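PDB 5J5U: RagB/SusD domain protein from Flavobacterium johnsoniae, which binds chitin and, as a SusD homologue, probably helps capture chitin chains at the cell surface for uptake across the outer membrane. Local coordinates for residues L115-G120 against A193-E198; Y140-D145 against V466-G471; T284-G289 against P294-Y299. All coordinates share one frame; numbering follows the deposited sequence.

Contact 1 of 3, residues L115-G120 against A193-E198; sequences LTDIYG and AMRISE
A buried salt bridge between D117 and R195 ties the C-terminal turn of helix 98-119 to that of helix 178-195, in the helical body of this SusD-like protein. The two helix ends stand well apart, with 9.5 Å between the CA atoms of D117 and R195, and the side chains alone span the gap. NH1 of R195 donates to OD2 of D117 at 2.9 Å, in a bond bent to 141° at the hydrogen. It meets OD2 nearly along the C-O axis, and that oxygen is tilted 22° out of the guanidinium plane. Carboxylate and guanidinium are steeply turned, by 71°, so this is a single-oxygen grip and not a side-by-side fork. R195 leaves its helix with CG anti to the backbone N, then bends twice, which brings its CD within 3.5 Å of OD2 of D117, the two side chains crossing obliquely. Neither charge depends on the other alone: D117 also takes bonds from Y147 and W481 at OD1 and from Q113 at OD2, while NH1 of R195 forms a second salt bridge, with E417. With a leucine in place of R195, D117 and E417 would probably lose the positive charge they share. In this buried setting, a cation shared by two acids is likely to favour the ionised form of both, and the donors crowding D117 leave its carboxylate little freedom to turn.

Contact 2 of 3, residues Y140-D145 against V466-G471; sequences YDKQQD and VQRMGG
R468, in the C-terminal turn of helix 459-468, meets Y140 and K142 in the loop that leads into helix 143-160. NH2 of R468 donates to the carbonyl O of Y140 at 2.9 Å. That oxygen lies in the plane of the guanidinium, at its edge, yet the donor approaches from well above the carbonyl plane, 49° out of it. K142, the N-cap residue of helix 143-160, covers one face of the same group: its CG sits over the centre, 3.6 Å from CZ of R468, and the two side chains cross at about a right angle. The like charges are not in contact, NZ of K142 lying 6.1 Å from NE of R468. Y140 adds its CB, 4.0 Å from NH2 of R468, before its side chain leads away, the OH bonding E454 and the ring meeting Y450 edge-to-face. D121 links the two sides, OD2 in a salt bridge with NE of R468 and OD1 accepting from the backbone N of Q143 in the first turn of helix 143-160. Behind R468 the backbone closes on itself, with G471 N bonding V466 O at 2.9 Å and G470 N bonding Q467 O at 3.1 Å. Those two bonds, with a positive phi at G470 that suits glycine, make this a Schellman motif, a classic way of ending an alpha helix.

Contact 3 of 3, residues T284-G289 against P294-Y299; sequences TGSVNG and PGEELY
The carboxylate of E296 is held tightly by S286 and V287, using one oxygen for each. OG of S286 donates to OE1 of E296 at 2.5 Å, a very short separation whose exact value should be read with caution. Beside it, the backbone N of V287 points almost straight (169°) at OE2 of E296, 2.8 Å away on that oxygen's syn lone pair. The two methyls of V287, CG1 and CG2, pack against the same oxygen, each 3.4 Å from OE2 of E296. E296 gets there by stretching out, with CG anti to the backbone N and the chain extended beyond it. K283 completes the grip through a salt bridge to OE2, so this oxygen has a charged partner as well as an amide.

What E296 holds is a type I beta turn, S286 to G289, closed by G289 N bonding S286 O at 2.7 Å. An ST turn is built into it: the hydroxyl that donates to E296 also accepts from the backbone N of N288 at 3.1 Å. Both segments belong to the long loop between strands 280-281 and 320-321, which pair as a small antiparallel sheet.

The other side is far looser. N288, P294 and G295 are exposed and take no part in the grip. E297 turns from the contact, and its OE2 accepts from the backbone N of Y299.

Contacts 1 and 2 are neighbours, their centres 13 Å apart on the same side of the chain's centre, and they touch: NE2 of Q143 lies 3.1 Å from OG1 of T116, a probable hydrogen bond. Their segments alternate along the chain, in the order 115-120, 140-145, 193-198 and 466-471, so together they tie the consecutive helices 98-119, 143-160 and 178-195 to the late helix 459-468, joining early and late parts of the chain. Contact 3 is nested in sequence between the two halves of contact 2, yet lies across the molecule, its centre 42 Å from contact 1 and 51 Å from contact 2, where it shapes one peripheral loop about 33 Å from the chain's centre.

Contact 1 of 3, residues L115-G120 against A193-E198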
ATOM      1  N   LEU A 115      -1.381  -2.725  -9.930  1.00 12.58           N
ATOM      2  CA  LEU A 115      -2.168  -3.564 -10.822  1.00 14.55           C
ATOM      3  C   LEU A 115      -1.677  -5.020 -10.853  1.00 15.77           C
ATOM      4  O   LEU A 115      -2.433  -5.942 -10.509  1.00  8.04           O
ATOM      5  CB  LEU A 115      -2.178  -2.965 -12.236  1.00 17.38           C
ATOM      6  CG  LEU A 115      -3.219  -3.506 -13.223  1.00 21.63           C
ATOM      7  CD1 LEU A 115      -4.623  -3.316 -12.694  1.00 16.11           C
ATOM      8  CD2 LEU A 115      -3.086  -2.784 -14.540  1.00 29.10           C
ATOM      9  N   THR A 116      -0.410  -5.220 -11.220  1.00 12.40           N
ATOM     10  CA  THR A 116       0.124  -6.576 -11.348  1.00 11.44           C
ATOM     11  C   THR A 116       0.108  -7.212  -9.953  1.00 12.93           C
ATOM     12  O   THR A 116      -0.307  -8.377  -9.784  1.00 10.17           O
ATOM     13  CB  THR A 116       1.544  -6.592 -12.017  1.00 11.56           C
ATOM     14  OG1 THR A 116       2.035  -7.932 -12.130  1.00  7.76           O
ATOM     15  CG2 THR A 116       2.571  -5.676 -11.286  1.00 14.40           C
ATOM     16  N   ASP A 117       0.431  -6.413  -8.933  1.00 11.37           N
ATOM     17  CA  ASP A 117       0.537  -6.983  -7.594  1.00 11.79           C
ATOM     18  C   ASP A 117      -0.823  -7.541  -7.144  1.00 14.87           C
ATOM     19  O   ASP A 117      -0.888  -8.509  -6.364  1.00 17.10           O
ATOM     20  CB  ASP A 117       1.050  -5.955  -6.614  1.00 13.46           C
ATOM     21  CG  ASP A 117       2.561  -5.824  -6.653  1.00 19.85           C
ATOM     22  OD1 ASP A 117       3.201  -6.607  -7.394  1.00 12.86           O
ATOM     23  OD2 ASP A 117       3.096  -4.943  -5.928  1.00 17.08           O
ATOM     24  N   ILE A 118      -1.906  -6.951  -7.653  1.00 11.93           N
ATOM     25  CA  ILE A 118      -3.226  -7.436  -7.280  1.00 11.06           C
ATOM     26  C   ILE A 118      -3.697  -8.565  -8.250  1.00 13.81           C
ATOM     27  O   ILE A 118      -4.317  -9.543  -7.802  1.00 12.82           O
ATOM     28  CB  ILE A 118      -4.231  -6.285  -7.206  1.00  9.95           C
ATOM     29  CG1 ILE A 118      -4.048  -5.514  -5.896  1.00  9.87           C
ATOM     30  CG2 ILE A 118      -5.669  -6.798  -7.249  1.00  8.97           C
ATOM     31  CD1 ILE A 118      -4.514  -6.306  -4.670  1.00  9.28           C
ATOM     32  N   TYR A 119      -3.396  -8.474  -9.551  1.00  9.08           N
ATOM     33  CA  TYR A 119      -4.019  -9.452 -10.470  1.00  9.72           C
ATOM     34  C   TYR A 119      -3.046 -10.450 -11.068  1.00  9.28           C
ATOM     35  O   TYR A 119      -3.459 -11.441 -11.672  1.00  8.86           O
ATOM     36  CB  TYR A 119      -4.760  -8.739 -11.600  1.00  9.74           C
ATOM     37  CG  TYR A 119      -5.868  -7.827 -11.128  1.00  9.43           C
ATOM     38  CD1 TYR A 119      -7.121  -8.330 -10.816  1.00  8.51           C
ATOM     39  CD2 TYR A 119      -5.661  -6.445 -11.001  1.00 10.61           C
ATOM     40  CE1 TYR A 119      -8.154  -7.492 -10.392  1.00  6.07           C
ATOM     41  CE2 TYR A 119      -6.689  -5.597 -10.560  1.00  8.85           C
ATOM     42  CZ  TYR A 119      -7.940  -6.144 -10.270  1.00  9.80           C
ATOM     43  OH  TYR A 119      -8.977  -5.333  -9.833  1.00 11.11           O
ATOM     44  N   GLY A 120      -1.750 -10.174 -10.941  1.00 10.63           N
ATOM     45  CA  GLY A 120      -0.732 -11.040 -11.506  1.00  8.99           C
ATOM     46  C   GLY A 120      -0.305 -10.633 -12.902  1.00 11.20           C
ATOM     47  O   GLY A 120       0.105  -9.481 -13.115  1.00 15.32           O
ATOM     48  N   ALA A 193      12.321  -4.599  -5.388  1.00 15.54           N
ATOM     49  CA  ALA A 193      13.387  -5.547  -5.126  1.00 15.22           C
ATOM     50  C   ALA A 193      13.020  -6.461  -3.991  1.00 18.97           C
ATOM     51  O   ALA A 193      13.167  -7.677  -4.097  1.00 17.97           O
ATOM     52  CB  ALA A 193      14.698  -4.831  -4.804  1.00 22.60           C
ATOM     53  N   MET A 194      12.532  -5.887  -2.894  1.00 20.96           N
ATOM     54  CA  MET A 194      12.158  -6.730  -1.760  1.00 15.41           C
ATOM     55  C   MET A 194      10.975  -7.610  -2.131  1.00 17.45           C
ATOM     56  O   MET A 194      10.886  -8.761  -1.678  1.00 16.86           O
ATOM     57  CB  MET A 194      11.857  -5.889  -0.520  1.00 13.93           C
ATOM     58  CG  MET A 194      13.112  -5.179   0.037  1.00 25.09           C
ATOM     59  SD  MET A 194      14.587  -6.222   0.297  1.00 27.25           S
ATOM     60  CE  MET A 194      15.394  -6.046  -1.246  1.00 26.05           C
ATOM     61  N   ARG A 195      10.090  -7.106  -2.989  1.00 15.07           N
ATOM     62  CA  ARG A 195       8.896  -7.896  -3.270  1.00 19.88           C
ATOM     63  C   ARG A 195       9.251  -9.221  -3.985  1.00 14.40           C
ATOM     64  O   ARG A 195       8.528 -10.198  -3.849  1.00 16.86           O
ATOM     65  CB  ARG A 195       7.874  -7.086  -4.077  1.00 12.30           C
ATOM     66  CG  ARG A 195       6.487  -7.718  -4.056  1.00 15.36           C
ATOM     67  CD  ARG A 195       5.406  -6.653  -3.942  1.00 17.03           C
ATOM     68  NE  ARG A 195       5.463  -5.951  -2.662  1.00 13.04           N
ATOM     69  CZ  ARG A 195       5.059  -4.701  -2.496  1.00 15.69           C
ATOM     70  NH1 ARG A 195       4.558  -4.041  -3.530  1.00 13.53           N
ATOM     71  NH2 ARG A 195       5.145  -4.113  -1.304  1.00 18.44           N
ATOM     72  N   ILE A 196      10.347  -9.258  -4.737  1.00 12.05           N
ATOM     73  CA  ILE A 196      10.763 -10.515  -5.370  1.00 18.07           C
ATOM     74  C   ILE A 196      11.875 -11.263  -4.639  1.00 18.65           C
ATOM     75  O   ILE A 196      12.588 -12.053  -5.251  1.00 20.77           O
ATOM     76  CB  ILE A 196      11.211 -10.304  -6.831  1.00 17.23           C
ATOM     77  CG1 ILE A 196      12.372  -9.309  -6.894  1.00 17.34           C
ATOM     78  CG2 ILE A 196      10.029  -9.861  -7.684  1.00 13.05           C
ATOM     79  CD1 ILE A 196      12.962  -9.156  -8.268  1.00 20.27           C
ATOM     80  N   SER A 197      11.996 -11.049  -3.331  1.00 19.77           N
ATOM     81  CA  SER A 197      13.059 -11.677  -2.548  1.00 20.12           C
ATOM     82  C   SER A 197      12.881 -13.191  -2.497  1.00 22.60           C
ATOM     83  O   SER A 197      13.861 -13.929  -2.492  1.00 22.23           O
ATOM     84  CB  SER A 197      13.091 -11.118  -1.119  1.00 17.18           C
ATOM     85  OG  SER A 197      11.897 -11.445  -0.428  1.00 17.74           O
ATOM     86  N   GLU A 198      11.629 -13.646  -2.480  1.00 19.41           N
ATOM     87  CA  GLU A 198      11.345 -15.065  -2.352  1.00 23.89           C
ATOM     88  C   GLU A 198      11.438 -15.786  -3.685  1.00 21.57           C
ATOM     89  O   GLU A 198      11.843 -16.958  -3.743  1.00 27.42           O
ATOM     90  CB  GLU A 198       9.964 -15.290  -1.729  1.00 21.16           C
ATOM     91  CG  GLU A 198       9.790 -14.609  -0.393  1.00 18.48           C
ATOM     92  CD  GLU A 198      11.002 -14.787   0.523  1.00 25.43           C
ATOM     93  OE1 GLU A 198      11.146 -15.855   1.166  1.00 24.12           O
ATOM     94  OE2 GLU A 198      11.820 -13.842   0.608  1.00 29.93           O
TER

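Contact 2 of 3, residues Y140-D145 against V466-G471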
ATOM      1  N   TYR A 140      -1.345 -10.494 -22.040  1.00 19.43           N
ATOM      2  CA  TYR A 140      -1.042 -10.352 -20.617  1.00 17.56           C
ATOM      3  C   TYR A 140       0.441 -10.601 -20.457  1.00 16.32           C
ATOM      4  O   TYR A 140       0.901 -11.671 -20.813  1.00 18.57           O
ATOM      5  CB  TYR A 140      -1.856 -11.345 -19.778  1.00 14.61           C
ATOM      6  CG  TYR A 140      -3.352 -11.054 -19.685  1.00 17.40           C
ATOM      7  CD1 TYR A 140      -4.134 -10.886 -20.837  1.00 16.22           C
ATOM      8  CD2 TYR A 140      -3.991 -10.994 -18.441  1.00 17.72           C
ATOM      9  CE1 TYR A 140      -5.493 -10.634 -20.761  1.00 14.02           C
ATOM     10  CE2 TYR A 140      -5.355 -10.743 -18.347  1.00 19.42           C
ATOM     11  CZ  TYR A 140      -6.097 -10.557 -19.513  1.00 20.39           C
ATOM     12  OH  TYR A 140      -7.433 -10.296 -19.428  1.00 14.53           O
ATOM     13  N   ASP A 141       1.214  -9.614 -20.006  1.00 18.77           N
ATOM     14  CA  ASP A 141       2.649  -9.862 -19.782  1.00 18.62           C
ATOM     15  C   ASP A 141       2.840 -10.758 -18.570  1.00 20.09           C
ATOM     16  O   ASP A 141       2.136 -10.597 -17.568  1.00 21.22           O
ATOM     17  CB  ASP A 141       3.455  -8.578 -19.555  1.00 17.00           C
ATOM     18  CG  ASP A 141       3.317  -7.574 -20.681  1.00 15.55           C
ATOM     19  OD1 ASP A 141       2.931  -7.940 -21.804  1.00 18.17           O
ATOM     20  OD2 ASP A 141       3.615  -6.387 -20.437  1.00 20.18           O
ATOM     21  N   LYS A 142       3.791 -11.682 -18.643  1.00 14.58           N
ATOM     22  CA  LYS A 142       4.183 -12.414 -17.456  1.00 17.31           C
ATOM     23  C   LYS A 142       4.711 -11.436 -16.400  1.00 18.25           C
ATOM     24  O   LYS A 142       5.522 -10.542 -16.706  1.00 11.70           O
ATOM     25  CB  LYS A 142       5.236 -13.464 -17.793  1.00 17.29           C
ATOM     26  CG  LYS A 142       4.729 -14.598 -18.649  1.00 19.56           C
ATOM     27  CD  LYS A 142       5.877 -15.436 -19.187  1.00 28.95           C
ATOM     28  CE  LYS A 142       6.712 -16.061 -18.063  1.00 31.62           C
ATOM     29  NZ  LYS A 142       7.408 -17.320 -18.490  1.00 38.02           N
ATOM     30  N   GLN A 143       4.261 -11.622 -15.157  1.00 17.13           N
ATOM     31  CA  GLN A 143       4.628 -10.707 -14.072  1.00 21.94           C
ATOM     32  C   GLN A 143       6.146 -10.562 -13.938  1.00 17.52           C
ATOM     33  O   GLN A 143       6.644  -9.457 -13.726  1.00 15.29           O
ATOM     34  CB  GLN A 143       4.021 -11.159 -12.734  1.00 16.28           C
ATOM     35  CG  GLN A 143       4.300 -10.180 -11.577  1.00 17.24           C
ATOM     36  CD  GLN A 143       3.664 -10.597 -10.250  1.00 17.03           C
ATOM     37  OE1 GLN A 143       4.033 -11.622  -9.658  1.00 15.95           O
ATOM     38  NE2 GLN A 143       2.719  -9.786  -9.766  1.00 12.66           N
ATOM     39  N   GLN A 144       6.879 -11.650 -14.133  1.00 15.25           N
ATOM     40  CA  GLN A 144       8.344 -11.583 -14.077  1.00 23.17           C
ATOM     41  C   GLN A 144       8.905 -10.543 -15.072  1.00 20.35           C
ATOM     42  O   GLN A 144       9.784  -9.736 -14.729  1.00 20.36           O
ATOM     43  CB  GLN A 144       8.960 -12.959 -14.345  1.00 20.13           C
ATOM     44  CG  GLN A 144      10.484 -12.947 -14.464  1.00 22.79           C
ATOM     45  CD  GLN A 144      11.083 -14.337 -14.546  1.00 24.42           C
ATOM     46  OE1 GLN A 144      10.506 -15.234 -15.153  1.00 23.73           O
ATOM     47  NE2 GLN A 144      12.252 -14.516 -13.950  1.00 24.04           N
ATOM     48  N   ASP A 145       8.389 -10.561 -16.294  1.00 18.88           N
ATOM     49  CA  ASP A 145       8.820  -9.602 -17.309  1.00 20.87           C
ATOM     50  C   ASP A 145       8.361  -8.187 -16.942  1.00 17.61           C
ATOM     51  O   ASP A 145       9.074  -7.218 -17.197  1.00 21.03           O
ATOM     52  CB  ASP A 145       8.306 -10.006 -18.712  1.00 14.63           C
ATOM     53  CG  ASP A 145       8.814 -11.379 -19.145  1.00 18.66           C
ATOM     54  OD1 ASP A 145       9.951 -11.709 -18.782  1.00 21.59           O
ATOM     55  OD2 ASP A 145       8.102 -12.127 -19.838  1.00 17.47           O
ATOM     56  N   VAL A 466      -4.805 -17.455 -17.888  1.00 14.16           N
ATOM     57  CA  VAL A 466      -5.488 -18.448 -17.059  1.00 17.23           C
ATOM     58  C   VAL A 466      -4.717 -19.763 -17.031  1.00 15.47           C
ATOM     59  O   VAL A 466      -4.511 -20.330 -15.965  1.00 13.58           O
ATOM     60  CB  VAL A 466      -6.906 -18.708 -17.565  1.00 18.10           C
ATOM     61  CG1 VAL A 466      -7.449 -20.025 -17.023  1.00 16.79           C
ATOM     62  CG2 VAL A 466      -7.805 -17.530 -17.237  1.00 14.81           C
ATOM     63  N   GLN A 467      -4.294 -20.230 -18.198  1.00 11.52           N
ATOM     64  CA  GLN A 467      -3.447 -21.416 -18.302  1.00 15.24           C
ATOM     65  C   GLN A 467      -2.210 -21.284 -17.452  1.00 18.62           C
ATOM     66  O   GLN A 467      -1.813 -22.232 -16.781  1.00 15.16           O
ATOM     67  CB  GLN A 467      -3.009 -21.678 -19.740  1.00 14.46           C
ATOM     68  CG  GLN A 467      -3.841 -22.662 -20.511  1.00 24.48           C
ATOM     69  CD  GLN A 467      -3.348 -22.805 -21.943  1.00 33.24           C
ATOM     70  OE1 GLN A 467      -2.967 -21.825 -22.572  1.00 28.18           O
ATOM     71  NE2 GLN A 467      -3.306 -24.026 -22.440  1.00 36.30           N
ATOM     72  N   ARG A 468      -1.570 -20.119 -17.509  1.00 16.18           N
ATOM     73  CA  ARG A 468      -0.365 -19.928 -16.702  1.00 17.47           C
ATOM     74  C   ARG A 468      -0.670 -19.883 -15.202  1.00 19.73           C
ATOM     75  O   ARG A 468       0.237 -20.030 -14.391  1.00 19.41           O
ATOM     76  CB  ARG A 468       0.372 -18.656 -17.118  1.00 16.63           C
ATOM     77  CG  ARG A 468       0.766 -18.665 -18.565  1.00 15.87           C
ATOM     78  CD  ARG A 468       1.862 -17.685 -18.807  1.00 18.50           C
ATOM     79  NE  ARG A 468       1.414 -16.313 -18.664  1.00 21.00           N
ATOM     80  CZ  ARG A 468       1.352 -15.454 -19.680  1.00 28.47           C
ATOM     81  NH1 ARG A 468       1.734 -15.863 -20.884  1.00 20.69           N
ATOM     82  NH2 ARG A 468       0.928 -14.195 -19.488  1.00 17.68           N
ATOM     83  N   MET A 469      -1.932 -19.681 -14.827  1.00 17.29           N
ATOM     84  CA  MET A 469      -2.291 -19.750 -13.407  1.00 20.79           C
ATOM     85  C   MET A 469      -2.712 -21.152 -12.926  1.00 21.58           C
ATOM     86  O   MET A 469      -3.118 -21.322 -11.771  1.00 25.26           O
ATOM     87  CB  MET A 469      -3.413 -18.764 -13.091  1.00 19.03           C
ATOM     88  CG  MET A 469      -2.908 -17.367 -12.831  1.00 19.23           C
ATOM     89  SD  MET A 469      -4.171 -16.230 -12.208  1.00 16.92           S
ATOM     90  CE  MET A 469      -5.280 -16.093 -13.617  1.00 15.72           C
ATOM     91  N   GLY A 470      -2.643 -22.141 -13.809  1.00 17.60           N
ATOM     92  CA  GLY A 470      -3.020 -23.498 -13.463  1.00 13.82           C
ATOM     93  C   GLY A 470      -4.443 -23.796 -13.907  1.00 20.48           C
ATOM     94  O   GLY A 470      -5.030 -24.789 -13.493  1.00 16.04           O
ATOM     95  N   GLY A 471      -5.019 -22.919 -14.725  1.00 16.99           N
ATOM     96  CA  GLY A 471      -6.337 -23.174 -15.271  1.00 13.40           C
ATOM     97  C   GLY A 471      -7.488 -22.366 -14.694  1.00 15.19           C
ATOM     98  O   GLY A 471      -8.620 -22.520 -15.140  1.00 20.03           O
TER

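Contact 3 of 3, residues T284-G289 against P294-Y299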
ATOM      1  N   THR A 284     -16.099   5.009  24.409  1.00 24.02           N
ATOM      2  CA  THR A 284     -16.947   5.893  25.206  1.00 17.92           C
ATOM      3  C   THR A 284     -17.905   5.070  26.049  1.00 22.74           C
ATOM      4  O   THR A 284     -18.375   5.521  27.091  1.00 29.97           O
ATOM      5  CB  THR A 284     -17.763   6.862  24.351  1.00 25.26           C
ATOM      6  OG1 THR A 284     -18.644   6.123  23.493  1.00 23.86           O
ATOM      7  CG2 THR A 284     -16.849   7.751  23.533  1.00 16.61           C
ATOM      8  N   GLY A 285     -18.173   3.851  25.602  1.00 22.15           N
ATOM      9  CA  GLY A 285     -19.005   2.937  26.347  1.00 20.17           C
ATOM     10  C   GLY A 285     -18.188   1.826  26.982  1.00 23.19           C
ATOM     11  O   GLY A 285     -17.062   1.554  26.578  1.00 22.65           O
ATOM     12  N   SER A 286     -18.781   1.170  27.972  1.00 27.12           N
ATOM     13  CA  SER A 286     -18.180   0.013  28.623  1.00 23.88           C
ATOM     14  C   SER A 286     -18.637  -1.268  27.970  1.00 23.04           C
ATOM     15  O   SER A 286     -19.758  -1.342  27.465  1.00 21.42           O
ATOM     16  CB  SER A 286     -18.566  -0.032  30.099  1.00 22.40           C
ATOM     17  OG  SER A 286     -18.155  -1.254  30.705  1.00 15.23           O
ATOM     18  N   VAL A 287     -17.789  -2.294  28.040  1.00 20.02           N
ATOM     19  CA  VAL A 287     -18.155  -3.606  27.528  1.00 22.00           C
ATOM     20  C   VAL A 287     -19.399  -4.136  28.235  1.00 28.49           C
ATOM     21  O   VAL A 287     -20.097  -5.002  27.711  1.00 29.52           O
ATOM     22  CB  VAL A 287     -17.009  -4.620  27.690  1.00 18.84           C
ATOM     23  CG1 VAL A 287     -15.813  -4.237  26.835  1.00 22.06           C
ATOM     24  CG2 VAL A 287     -16.600  -4.732  29.147  1.00 21.93           C
ATOM     25  N   ASN A 288     -19.686  -3.610  29.423  1.00 25.16           N
ATOM     26  CA  ASN A 288     -20.869  -4.038  30.157  1.00 28.04           C
ATOM     27  C   ASN A 288     -22.059  -3.138  29.859  1.00 26.81           C
ATOM     28  O   ASN A 288     -23.101  -3.231  30.498  1.00 27.61           O
ATOM     29  CB  ASN A 288     -20.576  -4.072  31.656  1.00 31.39           C
ATOM     30  CG  ASN A 288     -19.494  -5.086  32.009  1.00 33.82           C
ATOM     31  OD1 ASN A 288     -19.712  -6.299  31.972  1.00 28.86           O
ATOM     32  ND2 ASN A 288     -18.314  -4.582  32.359  1.00 53.80           N
ATOM     33  N   GLY A 289     -21.904  -2.274  28.866  1.00 27.41           N
ATOM     34  CA  GLY A 289     -22.964  -1.354  28.510  1.00 22.63           C
ATOM     35  C   GLY A 289     -22.846  -0.063  29.303  1.00 30.02           C
ATOM     36  O   GLY A 289     -22.151  -0.004  30.329  1.00 29.43           O
ATOM     37  N   PRO A 294     -13.970   4.519  35.312  1.00 28.56           N
ATOM     38  CA  PRO A 294     -12.528   4.480  35.588  1.00 27.35           C
ATOM     39  C   PRO A 294     -11.980   3.048  35.625  1.00 24.78           C
ATOM     40  O   PRO A 294     -12.639   2.114  36.079  1.00 21.11           O
ATOM     41  CB  PRO A 294     -12.412   5.153  36.968  1.00 24.92           C
ATOM     42  CG  PRO A 294     -13.655   5.996  37.087  1.00 28.21           C
ATOM     43  CD  PRO A 294     -14.724   5.212  36.372  1.00 31.01           C
ATOM     44  N   GLY A 295     -10.750   2.888  35.165  1.00 22.82           N
ATOM     45  CA  GLY A 295     -10.123   1.584  35.193  1.00 25.96           C
ATOM     46  C   GLY A 295     -10.323   0.739  33.946  1.00 23.55           C
ATOM     47  O   GLY A 295      -9.416  -0.000  33.580  1.00 27.19           O
ATOM     48  N   GLU A 296     -11.473   0.854  33.277  1.00 26.89           N
ATOM     49  CA  GLU A 296     -11.706   0.013  32.097  1.00 26.62           C
ATOM     50  C   GLU A 296     -10.869   0.493  30.928  1.00 20.58           C
ATOM     51  O   GLU A 296     -10.830   1.691  30.636  1.00 23.78           O
ATOM     52  CB  GLU A 296     -13.181  -0.016  31.672  1.00 20.03           C
ATOM     53  CG  GLU A 296     -13.406  -0.862  30.385  1.00 19.67           C
ATOM     54  CD  GLU A 296     -14.874  -1.153  30.081  1.00 25.68           C
ATOM     55  OE1 GLU A 296     -15.727  -0.880  30.966  1.00 27.74           O
ATOM     56  OE2 GLU A 296     -15.172  -1.655  28.956  1.00 22.95           O
ATOM     57  N   GLU A 297     -10.209  -0.464  30.273  1.00 22.64           N
ATOM     58  CA  GLU A 297      -9.386  -0.211  29.092  1.00 22.86           C
ATOM     59  C   GLU A 297     -10.113   0.661  28.094  1.00 19.93           C
ATOM     60  O   GLU A 297     -11.271   0.407  27.747  1.00 21.78           O
ATOM     61  CB  GLU A 297      -8.988  -1.526  28.418  1.00 24.51           C
ATOM     62  CG  GLU A 297      -8.179  -1.332  27.154  1.00 25.03           C
ATOM     63  CD  GLU A 297      -6.914  -0.550  27.402  1.00 26.11           C
ATOM     64  OE1 GLU A 297      -6.095  -1.015  28.210  1.00 33.19           O
ATOM     65  OE2 GLU A 297      -6.738   0.536  26.798  1.00 27.18           O
ATOM     66  N   LEU A 298      -9.416   1.696  27.653  1.00 18.66           N
ATOM     67  CA  LEU A 298      -9.960   2.704  26.752  1.00 21.23           C
ATOM     68  C   LEU A 298      -9.708   2.368  25.281  1.00 25.92           C
ATOM     69  O   LEU A 298     -10.372   2.916  24.399  1.00 25.78           O
ATOM     70  CB  LEU A 298      -9.337   4.064  27.091  1.00 26.08           C
ATOM     71  CG  LEU A 298      -9.909   4.829  28.298  1.00 27.41           C
ATOM     72  CD1 LEU A 298      -9.157   6.115  28.517  1.00 24.85           C
ATOM     73  CD2 LEU A 298     -11.378   5.155  28.080  1.00 17.20           C
ATOM     74  N   TYR A 299      -8.755   1.472  25.020  1.00 23.51           N
ATOM     75  CA  TYR A 299      -8.336   1.210  23.644  1.00 24.71           C
ATOM     76  C   TYR A 299      -8.436  -0.250  23.273  1.00 23.47           C
ATOM     77  O   TYR A 299      -7.609  -1.073  23.678  1.00 19.95           O
ATOM     78  CB  TYR A 299      -6.912   1.729  23.412  1.00 19.52           C
ATOM     79  CG  TYR A 299      -6.901   3.233  23.499  1.00 30.53           C
ATOM     80  CD1 TYR A 299      -7.261   4.003  22.400  1.00 29.85           C
ATOM     81  CD2 TYR A 299      -6.597   3.891  24.702  1.00 21.87           C
ATOM     82  CE1 TYR A 299      -7.296   5.372  22.472  1.00 22.56           C
ATOM     83  CE2 TYR A 299      -6.631   5.291  24.785  1.00 24.13           C
ATOM     84  CZ  TYR A 299      -6.983   6.015  23.666  1.00 26.98           C
ATOM     85  OH  TYR A 299      -7.017   7.384  23.710  1.00 24.46           O
TER